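Local atomic coordinates of Cry23AA1 (Bacillus thuringiensis, PDB entry 4RHZ), a protein that is a zinc-binding crystal toxin of the aerolysin-like ETX/MTX2 family that pairs with Cry37Aa1 and probably acts by forming membrane pores. Residues T146-A151 / I229-Y234; K57-T62 / V140-K145. All coordinates share one frame; numbering follows the deposited sequence.

Interaction 1: T146-A151 / I229-Y234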
ATOM      1  N   THR A 146     -21.560  20.848 -25.837  1.00 42.14           N
ATOM      2  CA  THR A 146     -20.769  19.751 -25.284  1.00 42.18           C
ATOM      3  C   THR A 146     -20.991  19.752 -23.794  1.00 41.33           C
ATOM      4  O   THR A 146     -21.195  20.806 -23.170  1.00 40.19           O
ATOM      5  CB  THR A 146     -19.284  19.966 -25.595  1.00 42.23           C
ATOM      6  OG1 THR A 146     -19.140  20.025 -27.018  1.00 43.43           O
ATOM      7  CG2 THR A 146     -18.419  18.848 -25.065  1.00 42.07           C
ATOM      8  N   TYR A 147     -20.983  18.568 -23.207  1.00 40.01           N
ATOM      9  CA  TYR A 147     -20.890  18.541 -21.773  1.00 37.98           C
ATOM     10  C   TYR A 147     -19.571  17.930 -21.337  1.00 38.44           C
ATOM     11  O   TYR A 147     -18.849  17.262 -22.112  1.00 37.07           O
ATOM     12  CB  TYR A 147     -22.075  17.876 -21.174  1.00 37.67           C
ATOM     13  CG  TYR A 147     -22.175  16.393 -21.413  1.00 40.61           C
ATOM     14  CD1 TYR A 147     -21.732  15.465 -20.430  1.00 40.74           C
ATOM     15  CD2 TYR A 147     -22.777  15.899 -22.583  1.00 41.62           C
ATOM     16  CE1 TYR A 147     -21.862  14.095 -20.609  1.00 35.11           C
ATOM     17  CE2 TYR A 147     -22.911  14.553 -22.789  1.00 44.13           C
ATOM     18  CZ  TYR A 147     -22.447  13.648 -21.794  1.00 44.67           C
ATOM     19  OH  TYR A 147     -22.608  12.319 -22.044  1.00 46.07           O
ATOM     20  N   VAL A 148     -19.256  18.198 -20.087  1.00 37.40           N
ATOM     21  CA  VAL A 148     -18.039  17.760 -19.494  1.00 36.58           C
ATOM     22  C   VAL A 148     -18.449  16.987 -18.208  1.00 36.79           C
ATOM     23  O   VAL A 148     -19.409  17.372 -17.482  1.00 36.77           O
ATOM     24  CB  VAL A 148     -17.163  19.002 -19.343  1.00 37.72           C
ATOM     25  CG1 VAL A 148     -16.849  19.350 -17.996  1.00 38.11           C
ATOM     26  CG2 VAL A 148     -15.978  18.972 -20.273  1.00 38.33           C
ATOM     27  N   GLU A 149     -17.797  15.856 -17.985  1.00 33.80           N
ATOM     28  CA  GLU A 149     -17.876  15.181 -16.685  1.00 33.95           C
ATOM     29  C   GLU A 149     -16.488  15.297 -16.078  1.00 32.38           C
ATOM     30  O   GLU A 149     -15.519  14.757 -16.678  1.00 31.27           O
ATOM     31  CB  GLU A 149     -18.238  13.701 -16.847  1.00 33.54           C
ATOM     32  CG  GLU A 149     -19.747  13.427 -16.765  1.00 39.95           C
ATOM     33  CD  GLU A 149     -20.188  12.075 -17.342  1.00 49.05           C
ATOM     34  OE1 GLU A 149     -19.334  11.204 -17.584  1.00 53.76           O
ATOM     35  OE2 GLU A 149     -21.399  11.882 -17.587  1.00 50.21           O
ATOM     36  N   ALA A 150     -16.380  16.020 -14.954  1.00 30.36           N
ATOM     37  CA  ALA A 150     -15.093  16.153 -14.283  1.00 30.11           C
ATOM     38  C   ALA A 150     -15.219  15.237 -13.051  1.00 30.59           C
ATOM     39  O   ALA A 150     -16.079  15.473 -12.151  1.00 31.79           O
ATOM     40  CB  ALA A 150     -14.762  17.623 -13.875  1.00 28.20           C
ATOM     41  N   ALA A 151     -14.458  14.152 -13.071  1.00 29.31           N
ATOM     42  CA  ALA A 151     -14.502  13.157 -11.941  1.00 28.77           C
ATOM     43  C   ALA A 151     -13.275  13.387 -11.032  1.00 28.18           C
ATOM     44  O   ALA A 151     -12.162  13.530 -11.500  1.00 28.50           O
ATOM     45  CB  ALA A 151     -14.531  11.708 -12.500  1.00 26.42           C
ATOM     46  N   ILE A 229      -7.954  15.137 -11.386  1.00 32.18           N
ATOM     47  CA  ILE A 229      -9.263  15.554 -11.938  1.00 30.60           C
ATOM     48  C   ILE A 229      -9.350  14.979 -13.317  1.00 30.73           C
ATOM     49  O   ILE A 229      -8.514  15.267 -14.179  1.00 31.87           O
ATOM     50  CB  ILE A 229      -9.405  17.053 -11.965  1.00 31.62           C
ATOM     51  CG1 ILE A 229      -9.511  17.549 -10.505  1.00 31.67           C
ATOM     52  CG2 ILE A 229     -10.662  17.433 -12.745  1.00 29.23           C
ATOM     53  CD1 ILE A 229      -9.347  19.019 -10.341  1.00 35.99           C
ATOM     54  N   GLN A 230     -10.314  14.106 -13.538  1.00 29.14           N
ATOM     55  CA  GLN A 230     -10.332  13.397 -14.775  1.00 28.56           C
ATOM     56  C   GLN A 230     -11.501  13.965 -15.596  1.00 28.25           C
ATOM     57  O   GLN A 230     -12.668  13.910 -15.167  1.00 27.56           O
ATOM     58  CB  GLN A 230     -10.556  11.888 -14.469  1.00 27.77           C
ATOM     59  CG  GLN A 230     -10.941  11.029 -15.642  1.00 26.18           C
ATOM     60  CD  GLN A 230     -11.507   9.676 -15.228  1.00 29.02           C
ATOM     61  OE1 GLN A 230     -10.754   8.828 -14.720  1.00 31.36           O
ATOM     62  NE2 GLN A 230     -12.802   9.429 -15.515  1.00 18.56           N
ATOM     63  N   VAL A 231     -11.196  14.499 -16.774  1.00 29.64           N
ATOM     64  CA  VAL A 231     -12.229  15.271 -17.525  1.00 28.38           C
ATOM     65  C   VAL A 231     -12.577  14.601 -18.815  1.00 28.91           C
ATOM     66  O   VAL A 231     -11.703  14.390 -19.695  1.00 28.37           O
ATOM     67  CB  VAL A 231     -11.785  16.715 -17.794  1.00 29.81           C
ATOM     68  CG1 VAL A 231     -12.922  17.500 -18.574  1.00 28.24           C
ATOM     69  CG2 VAL A 231     -11.497  17.459 -16.441  1.00 30.05           C
ATOM     70  N   THR A 232     -13.861  14.278 -18.936  1.00 29.76           N
ATOM     71  CA  THR A 232     -14.415  13.776 -20.205  1.00 31.69           C
ATOM     72  C   THR A 232     -15.344  14.777 -20.930  1.00 33.27           C
ATOM     73  O   THR A 232     -16.337  15.239 -20.345  1.00 33.15           O
ATOM     74  CB  THR A 232     -15.195  12.422 -19.972  1.00 31.47           C
ATOM     75  OG1 THR A 232     -14.273  11.459 -19.398  1.00 31.81           O
ATOM     76  CG2 THR A 232     -15.643  11.871 -21.250  1.00 26.73           C
ATOM     77  N   GLU A 233     -15.047  15.099 -22.195  1.00 34.70           N
ATOM     78  CA  GLU A 233     -15.987  15.961 -22.982  1.00 35.78           C
ATOM     79  C   GLU A 233     -16.732  15.075 -23.920  1.00 35.83           C
ATOM     80  O   GLU A 233     -16.123  14.290 -24.583  1.00 36.72           O
ATOM     81  CB  GLU A 233     -15.273  16.967 -23.879  1.00 35.64           C
ATOM     82  CG  GLU A 233     -14.206  17.750 -23.266  1.00 39.96           C
ATOM     83  CD  GLU A 233     -13.548  18.813 -24.227  1.00 47.89           C
ATOM     84  OE1 GLU A 233     -13.901  18.926 -25.461  1.00 52.02           O
ATOM     85  OE2 GLU A 233     -12.665  19.534 -23.722  1.00 46.48           O
ATOM     86  N   TYR A 234     -18.038  15.231 -23.975  1.00 36.17           N
ATOM     87  CA  TYR A 234     -18.828  14.507 -24.902  0.50 37.47           C
ATOM     88  C   TYR A 234     -19.848  15.430 -25.572  1.00 38.77           C
ATOM     89  O   TYR A 234     -20.381  16.367 -24.977  1.00 38.28           O
ATOM     90  CB  TYR A 234     -19.546  13.357 -24.243  0.50 37.01           C
ATOM     91  CG  TYR A 234     -19.826  12.257 -25.230  0.50 37.42           C
ATOM     92  CD1 TYR A 234     -18.836  11.307 -25.542  0.50 36.03           C
ATOM     93  CD2 TYR A 234     -21.071  12.157 -25.863  0.50 35.61           C
ATOM     94  CE1 TYR A 234     -19.088  10.274 -26.445  0.50 35.14           C
ATOM     95  CE2 TYR A 234     -21.326  11.131 -26.771  0.50 36.43           C
ATOM     96  CZ  TYR A 234     -20.322  10.204 -27.063  0.50 34.83           C
ATOM     97  OH  TYR A 234     -20.556   9.194 -27.943  0.50 34.02           O
TER
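Tyr147 holds CG in the crowded position between its backbone N and carbonyl carbon (chi1 69°), while Tyr234 sets CG anti to its own N (chi1 -153°). Antiparallel pairing puts both side chains on one face of a beta ladder, side by side. The ladder joins strands 146-179 and 211-235 of the elongated, strand-rich aerolysin-type fold. The Tyr147 torsion brings its ring beside CB of Tyr234, which lies over one face, 4.2 Å from the centroid, a CH-pi contact. The end of Tyr234 leads away from segment 146-151. Its OH bonds to Asp35 of the Cry37Aa1 chain, so this face takes part in the binary complex. Gln230, on the same face, also bonds there: OE1 accepts from Cys99 N and NE2 gives to Lys97 O of that chain.

Three hydrogen-bonded pairs hold the backbones: Tyr147 with Tyr234, Glu149 with Thr232 and Ala151 with Gln230. Each pair makes two bonds. The straightest runs from Thr232 N to Glu149 O, 2.8 Å long and 174° at the hydrogen. At the Tyr147 end the donors lie nearly along the C=O axes; in the other two pairs they lie in the carbonyl planes.

The non-hydrogen-bonded pairs put Val148, Ala150, Val231 and Glu233 on the other face. CG2 of Val148 touches CG1 of Val231 at 3.8 Å. The same methyl meets the aliphatic CG of Glu233 at 3.7 Å; these two side chains point the same way. Ala150 CB meets CG2 of Val231 more loosely, at 4.2 Å. Carbonyl oxygens also accept CA-H contacts across the ladder. The shortest of these joins Val148 CA to Thr232 O at 3.2 Å. At the ladder's end, CG2 of Thr146, anti to its backbone N, comes to 3.2 Å from Tyr234 O.

Interaction 2: K57-T62 / V140-K145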
ATOM      1  N   LYS A  57     -18.528  16.120 -11.281  1.00 31.48           N
ATOM      2  CA  LYS A  57     -19.255  17.342 -11.543  1.00 30.87           C
ATOM      3  C   LYS A  57     -19.449  17.414 -13.055  1.00 30.74           C
ATOM      4  O   LYS A  57     -18.469  17.315 -13.827  1.00 29.07           O
ATOM      5  CB  LYS A  57     -18.449  18.524 -10.998  1.00 31.66           C
ATOM      6  CG  LYS A  57     -18.609  18.644  -9.500  1.00 32.45           C
ATOM      7  CD  LYS A  57     -18.076  19.864  -8.849  1.00 36.59           C
ATOM      8  CE  LYS A  57     -18.388  19.776  -7.312  1.00 40.04           C
ATOM      9  NZ  LYS A  57     -17.871  20.955  -6.572  1.00 44.41           N
ATOM     10  N   ARG A  58     -20.722  17.498 -13.446  1.00 30.66           N
ATOM     11  CA  ARG A  58     -21.088  17.559 -14.824  1.00 32.48           C
ATOM     12  C   ARG A  58     -21.547  19.026 -15.172  1.00 32.62           C
ATOM     13  O   ARG A  58     -22.345  19.666 -14.412  1.00 31.08           O
ATOM     14  CB  ARG A  58     -22.225  16.563 -15.101  1.00 31.66           C
ATOM     15  CG  ARG A  58     -22.639  16.525 -16.567  1.00 34.36           C
ATOM     16  CD  ARG A  58     -23.879  15.594 -16.904  1.00 34.28           C
ATOM     17  NE  ARG A  58     -24.479  15.954 -18.195  1.00 34.18           N
ATOM     18  CZ  ARG A  58     -25.094  15.116 -19.056  1.00 40.39           C
ATOM     19  NH1 ARG A  58     -25.154  13.796 -18.793  1.00 39.09           N
ATOM     20  NH2 ARG A  58     -25.634  15.590 -20.208  1.00 31.44           N
ATOM     21  N   VAL A  59     -21.084  19.513 -16.327  1.00 31.78           N
ATOM     22  CA  VAL A  59     -21.450  20.863 -16.822  1.00 31.44           C
ATOM     23  C   VAL A  59     -21.816  20.739 -18.284  1.00 31.69           C
ATOM     24  O   VAL A  59     -20.979  20.365 -19.083  1.00 31.85           O
ATOM     25  CB  VAL A  59     -20.318  21.910 -16.689  1.00 30.39           C
ATOM     26  CG1 VAL A  59     -20.834  23.344 -17.025  1.00 32.17           C
ATOM     27  CG2 VAL A  59     -19.718  21.939 -15.255  1.00 32.66           C
ATOM     28  N   ASP A  60     -23.072  21.042 -18.597  1.00 31.77           N
ATOM     29  CA  ASP A  60     -23.589  21.087 -19.967  1.00 34.11           C
ATOM     30  C   ASP A  60     -23.512  22.541 -20.545  1.00 35.86           C
ATOM     31  O   ASP A  60     -24.090  23.479 -19.953  1.00 35.95           O
ATOM     32  CB  ASP A  60     -25.031  20.595 -19.976  1.00 32.36           C
ATOM     33  CG  ASP A  60     -25.148  19.079 -19.636  1.00 36.78           C
ATOM     34  OD1 ASP A  60     -24.508  18.553 -18.696  1.00 35.72           O
ATOM     35  OD2 ASP A  60     -25.899  18.369 -20.305  1.00 43.30           O
ATOM     36  N   ASN A  61     -22.739  22.723 -21.622  1.00 35.86           N
ATOM     37  CA  ASN A  61     -22.726  23.954 -22.382  1.00 36.66           C
ATOM     38  C   ASN A  61     -23.713  23.826 -23.560  1.00 38.28           C
ATOM     39  O   ASN A  61     -23.371  23.330 -24.644  1.00 38.02           O
ATOM     40  CB  ASN A  61     -21.313  24.260 -22.888  1.00 35.55           C
ATOM     41  CG  ASN A  61     -21.249  25.608 -23.743  1.00 35.98           C
ATOM     42  OD1 ASN A  61     -22.223  26.321 -23.830  1.00 35.19           O
ATOM     43  ND2 ASN A  61     -20.104  25.882 -24.377  1.00 29.84           N
ATOM     44  N   THR A  62     -24.961  24.190 -23.355  1.00 40.09           N
ATOM     45  CA  THR A  62     -25.919  24.006 -24.454  1.00 41.83           C
ATOM     46  C   THR A  62     -25.861  25.157 -25.494  1.00 44.42           C
ATOM     47  O   THR A  62     -26.675  25.173 -26.397  1.00 46.02           O
ATOM     48  CB  THR A  62     -27.341  23.917 -23.963  1.00 41.03           C
ATOM     49  OG1 THR A  62     -27.639  25.139 -23.291  1.00 43.77           O
ATOM     50  CG2 THR A  62     -27.557  22.745 -22.965  1.00 38.96           C
ATOM     51  N   VAL A 140     -11.999  24.688 -16.753  1.00 46.10           N
ATOM     52  CA  VAL A 140     -12.050  23.995 -18.020  1.00 46.86           C
ATOM     53  C   VAL A 140     -12.793  24.833 -19.062  1.00 46.00           C
ATOM     54  O   VAL A 140     -13.716  25.593 -18.746  1.00 45.19           O
ATOM     55  CB  VAL A 140     -12.720  22.582 -17.886  1.00 47.20           C
ATOM     56  CG1 VAL A 140     -14.089  22.690 -17.280  1.00 46.69           C
ATOM     57  CG2 VAL A 140     -12.846  21.927 -19.269  1.00 50.28           C
ATOM     58  N   THR A 141     -12.379  24.655 -20.302  1.00 45.71           N
ATOM     59  CA  THR A 141     -13.069  25.247 -21.427  1.00 45.82           C
ATOM     60  C   THR A 141     -13.985  24.199 -22.033  1.00 44.18           C
ATOM     61  O   THR A 141     -13.513  23.167 -22.510  1.00 44.51           O
ATOM     62  CB  THR A 141     -12.054  25.703 -22.468  1.00 46.56           C
ATOM     63  OG1 THR A 141     -11.245  26.726 -21.889  1.00 48.06           O
ATOM     64  CG2 THR A 141     -12.764  26.263 -23.717  1.00 47.05           C
ATOM     65  N   ILE A 142     -15.275  24.472 -21.993  1.00 42.10           N
ATOM     66  CA  ILE A 142     -16.249  23.570 -22.579  1.00 41.49           C
ATOM     67  C   ILE A 142     -16.705  24.017 -23.991  1.00 42.02           C
ATOM     68  O   ILE A 142     -17.458  25.000 -24.100  1.00 43.17           O
ATOM     69  CB  ILE A 142     -17.493  23.485 -21.705  1.00 40.16           C
ATOM     70  CG1 ILE A 142     -17.062  23.198 -20.253  1.00 36.15           C
ATOM     71  CG2 ILE A 142     -18.426  22.424 -22.268  1.00 37.26           C
ATOM     72  CD1 ILE A 142     -18.136  23.340 -19.299  1.00 33.50           C
ATOM     73  N   PRO A 143     -16.325  23.270 -25.046  1.00 41.16           N
ATOM     74  CA  PRO A 143     -16.827  23.660 -26.352  1.00 41.60           C
ATOM     75  C   PRO A 143     -18.339  23.733 -26.407  1.00 41.07           C
ATOM     76  O   PRO A 143     -19.023  23.260 -25.523  1.00 39.08           O
ATOM     77  CB  PRO A 143     -16.298  22.567 -27.305  1.00 42.14           C
ATOM     78  CG  PRO A 143     -15.001  22.112 -26.637  1.00 43.10           C
ATOM     79  CD  PRO A 143     -15.402  22.132 -25.131  1.00 41.43           C
ATOM     80  N   PRO A 144     -18.847  24.379 -27.456  1.00 42.28           N
ATOM     81  CA  PRO A 144     -20.270  24.639 -27.628  1.00 41.48           C
ATOM     82  C   PRO A 144     -20.959  23.323 -27.817  1.00 40.65           C
ATOM     83  O   PRO A 144     -20.379  22.457 -28.422  1.00 41.12           O
ATOM     84  CB  PRO A 144     -20.343  25.434 -28.953  1.00 41.54           C
ATOM     85  CG  PRO A 144     -18.919  25.897 -29.263  1.00 43.95           C
ATOM     86  CD  PRO A 144     -17.996  24.932 -28.550  1.00 42.82           C
ATOM     87  N   LYS A 145     -22.194  23.190 -27.358  1.00 39.77           N
ATOM     88  CA  LYS A 145     -22.957  21.955 -27.549  1.00 42.54           C
ATOM     89  C   LYS A 145     -22.174  20.723 -27.000  1.00 42.39           C
ATOM     90  O   LYS A 145     -22.110  19.691 -27.631  1.00 43.35           O
ATOM     91  CB  LYS A 145     -23.329  21.751 -29.059  1.00 41.93           C
ATOM     92  CG  LYS A 145     -24.058  22.947 -29.725  1.00 46.43           C
ATOM     93  CD  LYS A 145     -25.410  23.227 -29.109  1.00 44.19           C
ATOM     94  CE  LYS A 145     -26.035  24.504 -29.708  1.00 50.22           C
ATOM     95  NZ  LYS A 145     -27.368  24.724 -29.016  1.00 49.42           N
TER
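Asn61 reaches from the end of strand 50-61 to the chain that leaves strand 126-142. Its CB meets CG2 of Ile142 at 3.5 Å. CG stands anti to the backbone N (chi1 180°), which carries the amide on to the carbonyls of Ile142 and Pro143. At the tip, ND2 gives a 2.8 Å hydrogen bond to Ile142 O. That oxygen lies close to the Asn61 amide plane, but the donor stands above the plane of the Ile142 carbonyl. A second, weak bond goes from ND2 to Pro143 O at 3.1 Å. The buried amide has partners on its own side too: ND2 also bonds to Tyr65 O, and OD1 accepts from Gly63 N. These bonds fix the rotation of the amide.

Val59 and Ile142 cross at about a right angle, with CG1 of Val59 3.5 Å from CD1 of Ile142. Beyond the extended Pro143-Pro144 step, the Lys145 chain bends at chi2 (-64°) and comes back toward Thr62. Its NZ gives a 2.7 Å hydrogen bond to Thr62 O. Arg58 grips Asp60 side-on in a salt bridge within strand 50-61.

In this elongated aerolysin-type fold, side chains at the end of strand 50-61 close onto the link between strands 126-142 and 146-179. Strand 67-90 pairs with 126-142 and also touches Val59 and Asn61, while strand 146-179 pairs with 50-61.

Overall arrangement
The centres of interactions 1 and 2 lie about 8 Å apart, near one end of the long molecule and away from the zinc site. Along the chain, interaction 2 closes before interaction 1 opens, since segment 140-145 runs directly into 146-151. Segment 146-151 is the shared neighbour: it pairs with 229-234 on one edge and with strand 50-61 on the other. Probable backbone hydrogen bonds, Ala150 O to Lys57 N and Thr146 O to Asn61 N, tie the two interactions into one sheet. Interaction 1 covers one edge of strand 146-179; interaction 2 packs the end of strand 50-61 on the segment leading into it. Cry37Aa1 touches interaction 1 but not interaction 2.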